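Local coordinates for protein NAD_Gly3P_dh, NAD-dependent glycerol-3-phosphate dehydrogenase (Streptosporangium roseum, PDB 5OCM) that acts as an imine reductase that uses NADPH, consistent with hydride transfer from the nicotinamide to imines to give amines, at residues A[94-97]-A[98-101]; A[123-126]-A[127-130]; A[174-177]-A[178-182]; A[261-264]-A[265-269]. One frame throughout, in Å; residues are numbered along the deposited sequence.

Interaction 1. Residues A[94-97]-A[98-101]; sequences SGTS and EQAR. With NAP (NADP nicotinamide-adenine-dinucleotide phosphate), chain G.
T96 and Q99 trade hydrogen bonds in a capping box at the start of helix 97-109. T96 is the N-cap. Its OG1 accepts the amide of Q99, three residues on (Q99 N to T96 OG1 3.2 Å), and the amide side chain of Q99 returns the favour (T96 N to Q99 OE1 3.0 Å). With chi1 at 62°, T96 OG1 stands between its own backbone N and carbonyl carbon; Q99, extended beyond CG, crosses it so that the T96 N-H meets OE1 from above the amide plane, 41° out of it. This is the tight part: Q99 OE1 lies 3.2 Å from G95 CA, where any CB would collide with it, and a water ties OE1 to S94 O. Exchanging Q99 for an alanine would probably leave the T96 amide without this acceptor and the water held by S94 O without its second, and open a gap over G95. The outer side is looser. E98 is exposed and holds the water on T96 OG1 only weakly. S97 O lies over one face of the R101 guanidinium, and a water at its edge links it to S97 OG; stronger partners are D162 for R101 and E248 of the second subunit for S97. Two residues before the N-cap, the loop grips the nicotinamide ribose of NADP: S94 N donates to O3D, and S94 OG is hydrogen-bonded to O2D at 2.6 Å.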
loop_
_atom_site.group_PDB
_atom_site.type_symbol
_atom_site.label_atom_id
_atom_site.label_comp_id
_atom_site.label_asym_id
_atom_site.label_seq_id
_atom_site.Cartn_x
_atom_site.Cartn_y
_atom_site.Cartn_z
ATOM N N SER A 94 5.083 -17.348 -12.418
ATOM C CA SER A 94 3.758 -16.811 -12.077
ATOM C C SER A 94 2.625 -17.610 -12.724
ATOM O O SER A 94 2.768 -18.162 -13.801
ATOM C CB SER A 94 3.639 -15.343 -12.453
ATOM O OG SER A 94 4.691 -14.610 -11.929
ATOM N N GLY A 95 1.488 -17.647 -12.042
ATOM C CA GLY A 95 0.293 -18.296 -12.623
ATOM C C GLY A 95 -0.854 -18.335 -11.643
ATOM O O GLY A 95 -0.793 -17.687 -10.601
ATOM N N THR A 96 -1.867 -19.107 -11.965
ATOM C CA THR A 96 -3.086 -19.222 -11.143
ATOM C C THR A 96 -3.000 -20.516 -10.314
ATOM O O THR A 96 -2.182 -21.419 -10.592
ATOM C CB THR A 96 -4.332 -19.314 -12.022
ATOM O OG1 THR A 96 -4.247 -20.493 -12.840
ATOM C CG2 THR A 96 -4.454 -18.062 -12.920
ATOM N N SER A 97 -3.885 -20.627 -9.342
ATOM C CA SER A 97 -3.945 -21.804 -8.499
ATOM C C SER A 97 -4.307 -23.056 -9.322
ATOM O O SER A 97 -3.733 -24.135 -9.115
ATOM C CB SER A 97 -4.886 -21.587 -7.302
ATOM O OG SER A 97 -6.220 -21.481 -7.728
ATOM N N GLU A 98 -5.204 -22.883 -10.283
ATOM C CA GLU A 98 -5.548 -23.967 -11.191
ATOM C C GLU A 98 -4.319 -24.484 -11.974
ATOM O O GLU A 98 -4.125 -25.675 -12.131
ATOM C CB GLU A 98 -6.621 -23.547 -12.165
ATOM C CG GLU A 98 -7.112 -24.673 -13.067
ATOM C CD GLU A 98 -8.281 -24.247 -13.967
ATOM O OE1 GLU A 98 -8.646 -23.090 -14.221
ATOM O OE2 GLU A 98 -8.860 -25.165 -14.452
ATOM N N GLN A 99 -3.508 -23.563 -12.480
ATOM C CA GLN A 99 -2.300 -23.959 -13.232
ATOM C C GLN A 99 -1.315 -24.712 -12.343
ATOM O O GLN A 99 -0.764 -25.753 -12.749
ATOM C CB GLN A 99 -1.643 -22.731 -13.869
ATOM C CG GLN A 99 -2.451 -22.147 -14.998
ATOM C CD GLN A 99 -1.986 -20.768 -15.467
ATOM O OE1 GLN A 99 -1.295 -20.080 -14.740
ATOM N NE2 GLN A 99 -2.384 -20.386 -16.674
ATOM N N ALA A 100 -1.143 -24.227 -11.104
ATOM C CA ALA A 100 -0.239 -24.856 -10.171
ATOM C C ALA A 100 -0.699 -26.294 -9.878
ATOM O O ALA A 100 0.138 -27.204 -9.819
ATOM C CB ALA A 100 -0.159 -24.064 -8.890
ATOM N N ARG A 101 -1.992 -26.469 -9.678
ATOM C CA ARG A 101 -2.510 -27.807 -9.368
ATOM C C ARG A 101 -2.377 -28.744 -10.584
ATOM O O ARG A 101 -2.166 -29.955 -10.390
ATOM C CB ARG A 101 -3.979 -27.736 -8.861
ATOM C CG ARG A 101 -4.073 -27.072 -7.508
ATOM C CD ARG A 101 -5.456 -27.073 -6.896
ATOM N NE ARG A 101 -5.483 -26.118 -5.751
ATOM C CZ ARG A 101 -6.149 -24.962 -5.684
ATOM N NH1 ARG A 101 -6.886 -24.552 -6.703
ATOM N NH2 ARG A 101 -6.026 -24.188 -4.610
HETATM P PA NAP G . 11.421 -12.316 -18.605
HETATM O O1A NAP G . 12.634 -11.399 -18.455
HETATM O O2A NAP G . 10.515 -11.810 -19.630
HETATM O O5B NAP G . 11.847 -13.864 -18.912
HETATM C C5B NAP G . 10.901 -14.759 -19.487
HETATM C C4B NAP G . 11.646 -16.072 -19.512
HETATM O O4B NAP G . 10.805 -17.142 -19.906
HETATM C C3B NAP G . 12.887 -16.098 -20.460
HETATM O O3B NAP G . 13.972 -16.863 -19.886
HETATM C C2B NAP G . 12.296 -16.813 -21.692
HETATM O O2B NAP G . 13.273 -17.377 -22.587
HETATM C C1B NAP G . 11.422 -17.836 -21.020
HETATM N N9A NAP G . 10.407 -18.402 -21.889
HETATM C C8A NAP G . 9.306 -17.828 -22.382
HETATM N N7A NAP G . 8.613 -18.673 -23.131
HETATM C C5A NAP G . 9.304 -19.830 -23.122
HETATM C C6A NAP G . 9.128 -21.146 -23.710
HETATM N N6A NAP G . 8.018 -21.402 -24.506
HETATM N N1A NAP G . 10.108 -22.062 -23.546
HETATM C C2A NAP G . 11.196 -21.825 -22.781
HETATM N N3A NAP G . 11.424 -20.643 -22.173
HETATM C C4A NAP G . 10.500 -19.662 -22.325
HETATM O O3 NAP G . 10.534 -12.456 -17.304
HETATM P PN NAP G . 11.126 -12.380 -15.773
HETATM O O1N NAP G . 10.958 -11.007 -15.263
HETATM O O2N NAP G . 12.397 -13.235 -15.641
HETATM O O5D NAP G . 9.872 -13.191 -15.153
HETATM C C5D NAP G . 9.925 -14.620 -15.137
HETATM C C4D NAP G . 8.834 -15.088 -14.197
HETATM O O4D NAP G . 9.136 -14.563 -12.835
HETATM C C3D NAP G . 7.445 -14.609 -14.666
HETATM O O3D NAP G . 6.446 -15.613 -14.411
HETATM C C2D NAP G . 7.252 -13.390 -13.749
HETATM O O2D NAP G . 5.894 -12.981 -13.519
HETATM C C1D NAP G . 7.970 -13.879 -12.463
HETATM N N1N NAP G . 8.387 -12.802 -11.587
HETATM C C2N NAP G . 9.182 -11.844 -12.018
HETATM C C3N NAP G . 9.559 -10.784 -11.172
HETATM C C7N NAP G . 10.388 -9.638 -11.614
HETATM O O7N NAP G . 10.503 -8.713 -10.780
HETATM N N7N NAP G . 10.928 -9.623 -12.801
HETATM C C4N NAP G . 9.131 -10.788 -9.834
HETATM C C5N NAP G . 8.383 -11.878 -9.398
HETATM C C6N NAP G . 8.036 -12.862 -10.308
HETATM P P2B NAP G . 13.921 -16.454 -23.730
HETATM O O1X NAP G . 15.009 -15.686 -23.053
HETATM O O2X NAP G . 14.309 -17.510 -24.708
HETATM O O3X NAP G . 12.741 -15.688 -24.332
HETATM O O HOH W 1 0.911 -18.870 -15.882
HETATM O O HOH W 2 -6.143 -20.686 -14.661
HETATM O O HOH W 3 -7.880 -22.006 -5.299
#

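Interaction 2. Residues A[123-126]-A[127-130]; sequences PQVV and GTAD. With NAP (NADP nicotinamide-adenine-dinucleotide phosphate), chain G.
The carbonyl plane of V125 receives T128 twice. In that plane, on a lone pair of the oxygen, comes the hydroxyl (T128 OG1 to V125 O 2.7 Å); the backbone amide arrives tilted 29° from it (T128 N to V125 O 3.0 Å). One oxygen thus accepts two donors, N-H and O-H, from a single residue. The amide bond is the defining one of a type II beta turn from V125 to T128, and the hydroxyl bond doubles it. T128 turns OG1 between its backbone N and carbonyl carbon (chi1 75°), which also lays CG2 3.4 Å from V125 O. The V125 and T128 side chains cross at about a right angle, V125 CG1 resting 3.6 Å from T128 OG1. G127 fills the third position of the turn with a positive phi of 85°; a CB there would be jammed against the V126 carbonyl, so the corner calls for glycine. At the other end of the loop, P123 CD approaches the nicotinamide carboxamide of NADP, 3.2 Å from its O7N, so the residues just before the turn border the cofactor pocket. P123 and Q124 also meet D232 of the second subunit. P123 packs on M14 and A17, and V126 on M14 and A21, of helix 13-24, whose K24 reaches G127 O. The contact belongs to the surface connection between strands 113-120 and 131-136, antiparallel neighbours in the sheet.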
loop_
_atom_site.group_PDB
_atom_site.type_symbol
_atom_site.label_atom_id
_atom_site.label_comp_id
_atom_site.label_asym_id
_atom_site.label_seq_id
_atom_site.Cartn_x
_atom_site.Cartn_y
_atom_site.Cartn_z
ATOM N N PRO A 123 14.189 -8.703 -8.771
ATOM C CA PRO A 123 15.474 -9.422 -8.967
ATOM C C PRO A 123 16.616 -8.889 -8.128
ATOM O O PRO A 123 17.399 -9.657 -7.600
ATOM C CB PRO A 123 15.742 -9.218 -10.462
ATOM C CG PRO A 123 14.399 -9.144 -11.072
ATOM C CD PRO A 123 13.617 -8.289 -10.081
ATOM N N GLN A 124 16.661 -7.566 -7.945
ATOM C CA GLN A 124 17.743 -6.968 -7.170
ATOM C C GLN A 124 17.672 -7.304 -5.664
ATOM O O GLN A 124 18.666 -7.173 -4.963
ATOM C CB GLN A 124 17.775 -5.435 -7.316
ATOM C CG GLN A 124 17.788 -4.875 -8.751
ATOM C CD GLN A 124 16.345 -4.564 -9.294
ATOM O OE1 GLN A 124 15.555 -5.481 -9.512
ATOM N NE2 GLN A 124 15.957 -3.184 -9.423
ATOM N N VAL A 125 16.517 -7.694 -5.141
ATOM C CA VAL A 125 16.361 -8.042 -3.755
ATOM C C VAL A 125 16.538 -9.540 -3.500
ATOM O O VAL A 125 16.901 -9.952 -2.389
ATOM C CB VAL A 125 14.995 -7.465 -3.245
ATOM C CG1 VAL A 125 14.631 -7.968 -1.871
ATOM C CG2 VAL A 125 15.036 -5.946 -3.285
ATOM N N VAL A 126 16.342 -10.352 -4.539
ATOM C CA VAL A 126 16.586 -11.782 -4.441
ATOM C C VAL A 126 18.037 -11.989 -3.961
ATOM O O VAL A 126 18.958 -11.297 -4.391
ATOM C CB VAL A 126 16.341 -12.478 -5.771
ATOM C CG1 VAL A 126 16.941 -13.875 -5.803
ATOM C CG2 VAL A 126 14.875 -12.530 -6.056
ATOM N N GLY A 127 18.210 -12.942 -3.054
ATOM C CA GLY A 127 19.496 -13.257 -2.494
ATOM C C GLY A 127 19.886 -12.388 -1.315
ATOM O O GLY A 127 20.987 -12.505 -0.806
ATOM N N THR A 128 19.004 -11.520 -0.862
ATOM C CA THR A 128 19.217 -10.705 0.331
ATOM C C THR A 128 18.235 -11.108 1.399
ATOM O O THR A 128 17.213 -11.765 1.173
ATOM C CB THR A 128 19.075 -9.182 0.043
ATOM O OG1 THR A 128 17.676 -8.788 -0.127
ATOM C CG2 THR A 128 19.852 -8.786 -1.171
ATOM N N ALA A 129 18.521 -10.638 2.599
ATOM C CA ALA A 129 17.706 -10.969 3.760
ATOM C C ALA A 129 16.268 -10.504 3.626
ATOM O O ALA A 129 15.375 -11.147 4.112
ATOM C CB ALA A 129 18.330 -10.483 5.085
ATOM N N ASP A 130 16.031 -9.406 2.936
ATOM C CA ASP A 130 14.690 -8.922 2.731
ATOM C C ASP A 130 13.841 -9.629 1.679
ATOM O O ASP A 130 12.667 -9.324 1.543
ATOM C CB ASP A 130 14.745 -7.452 2.361
ATOM C CG ASP A 130 15.212 -6.581 3.534
ATOM O OD1 ASP A 130 15.071 -7.018 4.700
ATOM O OD2 ASP A 130 15.714 -5.493 3.242
HETATM P PA NAP G . 11.421 -12.316 -18.605
HETATM O O1A NAP G . 12.634 -11.399 -18.455
HETATM O O2A NAP G . 10.515 -11.810 -19.630
HETATM O O5B NAP G . 11.847 -13.864 -18.912
HETATM C C5B NAP G . 10.901 -14.759 -19.487
HETATM C C4B NAP G . 11.646 -16.072 -19.512
HETATM O O4B NAP G . 10.805 -17.142 -19.906
HETATM C C3B NAP G . 12.887 -16.098 -20.460
HETATM O O3B NAP G . 13.972 -16.863 -19.886
HETATM C C2B NAP G . 12.296 -16.813 -21.692
HETATM O O2B NAP G . 13.273 -17.377 -22.587
HETATM C C1B NAP G . 11.422 -17.836 -21.020
HETATM N N9A NAP G . 10.407 -18.402 -21.889
HETATM C C8A NAP G . 9.306 -17.828 -22.382
HETATM N N7A NAP G . 8.613 -18.673 -23.131
HETATM C C5A NAP G . 9.304 -19.830 -23.122
HETATM C C6A NAP G . 9.128 -21.146 -23.710
HETATM N N6A NAP G . 8.018 -21.402 -24.506
HETATM N N1A NAP G . 10.108 -22.062 -23.546
HETATM C C2A NAP G . 11.196 -21.825 -22.781
HETATM N N3A NAP G . 11.424 -20.643 -22.173
HETATM C C4A NAP G . 10.500 -19.662 -22.325
HETATM O O3 NAP G . 10.534 -12.456 -17.304
HETATM P PN NAP G . 11.126 -12.380 -15.773
HETATM O O1N NAP G . 10.958 -11.007 -15.263
HETATM O O2N NAP G . 12.397 -13.235 -15.641
HETATM O O5D NAP G . 9.872 -13.191 -15.153
HETATM C C5D NAP G . 9.925 -14.620 -15.137
HETATM C C4D NAP G . 8.834 -15.088 -14.197
HETATM O O4D NAP G . 9.136 -14.563 -12.835
HETATM C C3D NAP G . 7.445 -14.609 -14.666
HETATM O O3D NAP G . 6.446 -15.613 -14.411
HETATM C C2D NAP G . 7.252 -13.390 -13.749
HETATM O O2D NAP G . 5.894 -12.981 -13.519
HETATM C C1D NAP G . 7.970 -13.879 -12.463
HETATM N N1N NAP G . 8.387 -12.802 -11.587
HETATM C C2N NAP G . 9.182 -11.844 -12.018
HETATM C C3N NAP G . 9.559 -10.784 -11.172
HETATM C C7N NAP G . 10.388 -9.638 -11.614
HETATM O O7N NAP G . 10.503 -8.713 -10.780
HETATM N N7N NAP G . 10.928 -9.623 -12.801
HETATM C C4N NAP G . 9.131 -10.788 -9.834
HETATM C C5N NAP G . 8.383 -11.878 -9.398
HETATM C C6N NAP G . 8.036 -12.862 -10.308
HETATM P P2B NAP G . 13.921 -16.454 -23.730
HETATM O O1X NAP G . 15.009 -15.686 -23.053
HETATM O O2X NAP G . 14.309 -17.510 -24.708
HETATM O O3X NAP G . 12.741 -15.688 -24.332
#

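Interaction 3. Residues A[174-177]-A[178-182]; sequences LGIM and WGTLN. With 9RH (2,2,2-trifluoromethyl acetophenone hydrate), chain X.
L174 and W178, one helical turn apart, meet in an off-centre CH-pi contact: L174 CB sits 4.1 Å from the centroid of the six-membered ring of W178. Together with M177 they form part of the first shell about the bound trifluoroacetophenone hydrate. L174 CD2 touches the phenyl ring at C7 (3.5 Å), M177 SD approaches C4 of that ring (3.9 Å), and W178 CZ2 lies 3.8 Å from the hydrate oxygen O2, which approaches obliquely. M177 bends at its last torsion (chi3 69°), folding CE back to within 3.8 Å of W178 CE2, while SD makes an oblique Met-aromatic contact with the indole. In the next shell, L174 O lies over one face of the W178 ring, and L181 CD1 backs M177 CG at 3.6 Å. The indole's rotation is further fixed by W178 NE1, hydrogen-bonded to H238 of the second subunit. Farther out, I176 O accepts both T180 N and T180 OG1, which reach it from opposite faces of its plane; that hydroxyl also bonds T180 of the second subunit. All this lies on helix 165-192, buried in the dimer, where I176 and M177 pack on I209 and F215 of the partner's helix 198-225, and L174 and W178 on T241 of its helix 235-252.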
loop_
_atom_site.group_PDB
_atom_site.type_symbol
_atom_site.label_atom_id
_atom_site.label_comp_id
_atom_site.label_asym_id
_atom_site.label_seq_id
_atom_site.Cartn_x
_atom_site.Cartn_y
_atom_site.Cartn_z
ATOM N N LEU A 174 0.019 -9.362 -5.245
ATOM C CA LEU A 174 0.341 -8.488 -6.379
ATOM C C LEU A 174 -0.744 -7.434 -6.580
ATOM O O LEU A 174 -0.434 -6.290 -6.928
ATOM C CB LEU A 174 0.568 -9.308 -7.658
ATOM C CG LEU A 174 1.769 -10.279 -7.599
ATOM C CD1 LEU A 174 1.880 -11.018 -8.929
ATOM C CD2 LEU A 174 3.035 -9.560 -7.297
ATOM N N GLY A 175 -2.006 -7.774 -6.338
ATOM C CA GLY A 175 -3.080 -6.776 -6.361
ATOM C C GLY A 175 -2.800 -5.585 -5.463
ATOM O O GLY A 175 -3.066 -4.424 -5.829
ATOM N N ILE A 176 -2.241 -5.868 -4.299
ATOM C CA ILE A 176 -1.854 -4.827 -3.336
ATOM C C ILE A 176 -0.753 -3.962 -3.915
ATOM O O ILE A 176 -0.768 -2.721 -3.764
ATOM C CB ILE A 176 -1.495 -5.384 -1.917
ATOM C CG1 ILE A 176 -2.642 -6.212 -1.392
ATOM C CG2 ILE A 176 -1.201 -4.248 -0.971
ATOM C CD1 ILE A 176 -2.295 -6.933 -0.078
ATOM N N MET A 177 0.221 -4.591 -4.546
ATOM C CA MET A 177 1.286 -3.837 -5.207
ATOM C C MET A 177 0.706 -2.827 -6.226
ATOM O O MET A 177 1.088 -1.642 -6.232
ATOM C CB MET A 177 2.316 -4.751 -5.847
ATOM C CG MET A 177 3.346 -4.009 -6.668
ATOM S SD MET A 177 4.526 -5.108 -7.498
ATOM C CE MET A 177 3.409 -5.838 -8.694
ATOM N N TRP A 178 -0.184 -3.280 -7.095
ATOM C CA TRP A 178 -0.755 -2.338 -8.106
ATOM C C TRP A 178 -1.611 -1.254 -7.440
ATOM O O TRP A 178 -1.529 -0.078 -7.861
ATOM C CB TRP A 178 -1.487 -3.030 -9.251
ATOM C CG TRP A 178 -0.613 -3.966 -10.002
ATOM C CD1 TRP A 178 0.594 -3.676 -10.593
ATOM C CD2 TRP A 178 -0.826 -5.368 -10.194
ATOM N NE1 TRP A 178 1.146 -4.814 -11.114
ATOM C CE2 TRP A 178 0.311 -5.869 -10.871
ATOM C CE3 TRP A 178 -1.843 -6.224 -9.847
ATOM C CZ2 TRP A 178 0.434 -7.187 -11.208
ATOM C CZ3 TRP A 178 -1.726 -7.547 -10.174
ATOM C CH2 TRP A 178 -0.576 -8.025 -10.832
ATOM N N GLY A 179 -2.360 -1.630 -6.410
ATOM C CA GLY A 179 -3.235 -0.674 -5.722
ATOM C C GLY A 179 -2.396 0.447 -5.098
ATOM O O GLY A 179 -2.714 1.631 -5.193
ATOM N N THR A 180 -1.288 0.035 -4.464
ATOM C CA THR A 180 -0.390 0.953 -3.758
ATOM C C THR A 180 0.420 1.775 -4.788
ATOM O O THR A 180 0.519 3.013 -4.672
ATOM C CB THR A 180 0.552 0.194 -2.825
ATOM O OG1 THR A 180 -0.214 -0.579 -1.878
ATOM C CG2 THR A 180 1.468 1.134 -2.100
ATOM N N LEU A 181 0.987 1.120 -5.804
ATOM C CA LEU A 181 1.797 1.859 -6.747
ATOM C C LEU A 181 0.962 2.832 -7.612
ATOM O O LEU A 181 1.395 3.959 -7.858
ATOM C CB LEU A 181 2.555 0.912 -7.707
ATOM C CG LEU A 181 3.698 0.118 -7.045
ATOM C CD1 LEU A 181 4.286 -0.780 -8.081
ATOM C CD2 LEU A 181 4.748 1.079 -6.544
ATOM N N ASN A 182 -0.203 2.395 -8.056
ATOM C CA ASN A 182 -1.042 3.296 -8.853
ATOM C C ASN A 182 -1.447 4.534 -8.068
ATOM O O ASN A 182 -1.381 5.649 -8.593
ATOM C CB ASN A 182 -2.269 2.583 -9.413
ATOM C CG ASN A 182 -1.997 1.712 -10.608
ATOM O OD1 ASN A 182 -0.925 1.783 -11.201
ATOM N ND2 ASN A 182 -2.996 0.882 -10.985
HETATM O O1 9RH X . 5.348 -7.873 -12.410
HETATM C C1 9RH X . 5.157 -8.779 -11.364
HETATM O O2 9RH X . 3.822 -8.959 -10.991
HETATM C C2 9RH X . 6.059 -8.453 -10.184
HETATM C C3 9RH X . 6.835 -7.303 -10.187
HETATM C C4 9RH X . 7.561 -6.939 -9.068
HETATM C C5 9RH X . 7.556 -7.735 -7.949
HETATM C C6 9RH X . 6.809 -8.882 -7.942
HETATM C C7 9RH X . 6.051 -9.243 -9.048
HETATM C C8 9RH X . 5.564 -10.066 -12.016
HETATM F F1 9RH X . 4.810 -10.256 -13.097
HETATM F F2 9RH X . 5.450 -11.123 -11.161
HETATM F F3 9RH X . 6.823 -9.915 -12.383
#

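Interaction 4. Residues A[261-264]-A[265-269]; sequences LVRT and LADRA
R263 and D267 form a local salt bridge one turn apart on helix 257-271, in the helical C-terminal domain, away from the annotated sites. Its details are doubtful, because R263 NH1 is crowded in the model: D267 OD1 lies at the edge of the guanidinium, but the bond is poorly directed and the planes stand 56° apart. A bend in the arginine (chi2 38°) brings its end over the following turn, while its NH2 forms a second salt bridge with D243. A leucine in place of R263 would probably cost D243 this salt bridge, and D267 its less certain one, and remove one polar tie to helix 235-252. L265 CD1 lies 4.0 Å from L261 CG, the two side chains crossing obliquely, and L265 packs on M282 and F286 of its own chain and on L258 of the second subunit. T264 and R268 lie side by side, with T264 CG2 3.9 Å from R268 NH1; that arginine's main partner is E257 of the second subunit. Underneath, the amides of L265, A266 and D267 bond four residues back, whereas R268 N reaches T264 O only weakly (3.4 Å). Side chains paired at i and i+4, charged on one flank and apolar on another, are characteristic of an alpha-helix packed on several sides.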
loop_
_atom_site.group_PDB
_atom_site.type_symbol
_atom_site.label_atom_id
_atom_site.label_comp_id
_atom_site.label_asym_id
_atom_site.label_seq_id
_atom_site.Cartn_x
_atom_site.Cartn_y
_atom_site.Cartn_z
ATOM N N LEU A 261 -13.221 5.298 -8.809
ATOM C CA LEU A 261 -13.570 3.898 -8.488
ATOM C C LEU A 261 -13.696 3.696 -6.974
ATOM O O LEU A 261 -14.602 2.987 -6.510
ATOM C CB LEU A 261 -12.610 2.878 -9.112
ATOM C CG LEU A 261 -12.928 1.402 -8.832
ATOM C CD1 LEU A 261 -14.361 1.011 -9.272
ATOM C CD2 LEU A 261 -11.927 0.484 -9.480
ATOM N N VAL A 262 -12.822 4.348 -6.198
ATOM C CA VAL A 262 -12.902 4.298 -4.718
ATOM C C VAL A 262 -14.296 4.798 -4.288
ATOM O O VAL A 262 -14.964 4.157 -3.446
ATOM C CB VAL A 262 -11.774 5.117 -4.058
ATOM C CG1 VAL A 262 -11.981 5.275 -2.552
ATOM C CG2 VAL A 262 -10.396 4.493 -4.385
ATOM N N ARG A 263 -14.719 5.921 -4.857
ATOM C CA ARG A 263 -16.036 6.517 -4.526
ATOM C C ARG A 263 -17.189 5.606 -4.953
ATOM O O ARG A 263 -18.115 5.376 -4.167
ATOM C CB ARG A 263 -16.123 7.914 -5.195
ATOM C CG ARG A 263 -17.276 8.807 -4.915
ATOM C CD ARG A 263 -17.813 8.837 -3.536
ATOM N NE ARG A 263 -18.403 10.209 -3.278
ATOM C CZ ARG A 263 -19.504 10.443 -2.526
ATOM N NH1 ARG A 263 -20.166 9.444 -1.935
ATOM N NH2 ARG A 263 -19.834 11.684 -2.281
ATOM N N THR A 264 -17.105 5.038 -6.147
ATOM C CA THR A 264 -18.126 4.117 -6.651
ATOM C C THR A 264 -18.302 2.938 -5.721
ATOM O O THR A 264 -19.432 2.522 -5.417
ATOM C CB THR A 264 -17.748 3.639 -8.067
ATOM O OG1 THR A 264 -17.835 4.783 -8.921
ATOM C CG2 THR A 264 -18.609 2.517 -8.583
ATOM N N LEU A 265 -17.193 2.349 -5.298
ATOM C CA LEU A 265 -17.278 1.168 -4.442
ATOM C C LEU A 265 -17.827 1.565 -3.085
ATOM O O LEU A 265 -18.698 0.841 -2.543
ATOM C CB LEU A 265 -15.898 0.516 -4.308
ATOM C CG LEU A 265 -15.365 -0.215 -5.528
ATOM C CD1 LEU A 265 -13.844 -0.470 -5.436
ATOM C CD2 LEU A 265 -16.041 -1.544 -5.782
ATOM N N ALA A 266 -17.349 2.674 -2.514
ATOM C CA ALA A 266 -17.849 3.113 -1.245
ATOM C C ALA A 266 -19.381 3.475 -1.307
ATOM O O ALA A 266 -20.127 3.239 -0.367
ATOM C CB ALA A 266 -17.058 4.275 -0.721
ATOM N N ASP A 267 -19.814 4.026 -2.417
ATOM C CA ASP A 267 -21.242 4.349 -2.630
ATOM C C ASP A 267 -22.139 3.125 -2.562
ATOM O O ASP A 267 -23.290 3.259 -2.148
ATOM C CB ASP A 267 -21.468 5.044 -4.004
ATOM C CG ASP A 267 -21.097 6.487 -3.990
ATOM O OD1 ASP A 267 -20.923 7.103 -2.899
ATOM O OD2 ASP A 267 -20.969 6.999 -5.112
ATOM N N ARG A 268 -21.631 1.948 -2.903
ATOM C CA ARG A 268 -22.382 0.722 -2.735
ATOM C C ARG A 268 -22.604 0.400 -1.257
ATOM O O ARG A 268 -23.710 -0.038 -0.872
ATOM C CB ARG A 268 -21.743 -0.451 -3.437
ATOM C CG ARG A 268 -21.649 -0.239 -4.931
ATOM C CD ARG A 268 -20.968 -1.351 -5.622
ATOM N NE ARG A 268 -20.646 -0.948 -6.988
ATOM C CZ ARG A 268 -19.881 -1.641 -7.814
ATOM N NH1 ARG A 268 -19.654 -1.179 -9.043
ATOM N NH2 ARG A 268 -19.305 -2.793 -7.429
ATOM N N ALA A 269 -21.602 0.667 -0.419
ATOM C CA ALA A 269 -21.767 0.470 1.007
ATOM C C ALA A 269 -22.776 1.491 1.547
ATOM O O ALA A 269 -23.609 1.184 2.379
ATOM C CB ALA A 269 -20.433 0.624 1.724
#

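All four contacts are local, yet their chemistry follows their place. Interaction 3 is the buried one, apolar and aromatic around the ligand; interaction 2 is a surface turn held by backbone and hydroxyl bonds; of the two partly buried ones, interaction 1 is almost wholly polar, while interaction 4 adds a leucine pair to a salt bridge. Interactions 1 and 2 belong to the NAD-binding domain and touch the same NADP from two loops, their centres about 24 Å apart. Interactions 3 and 4 share the C-terminal domain but ride on different helices, 165-192 and 257-271. Capping opens a helix in interaction 1, whereas interactions 3 and 4 lie within helices. Every one of them also meets the second subunit.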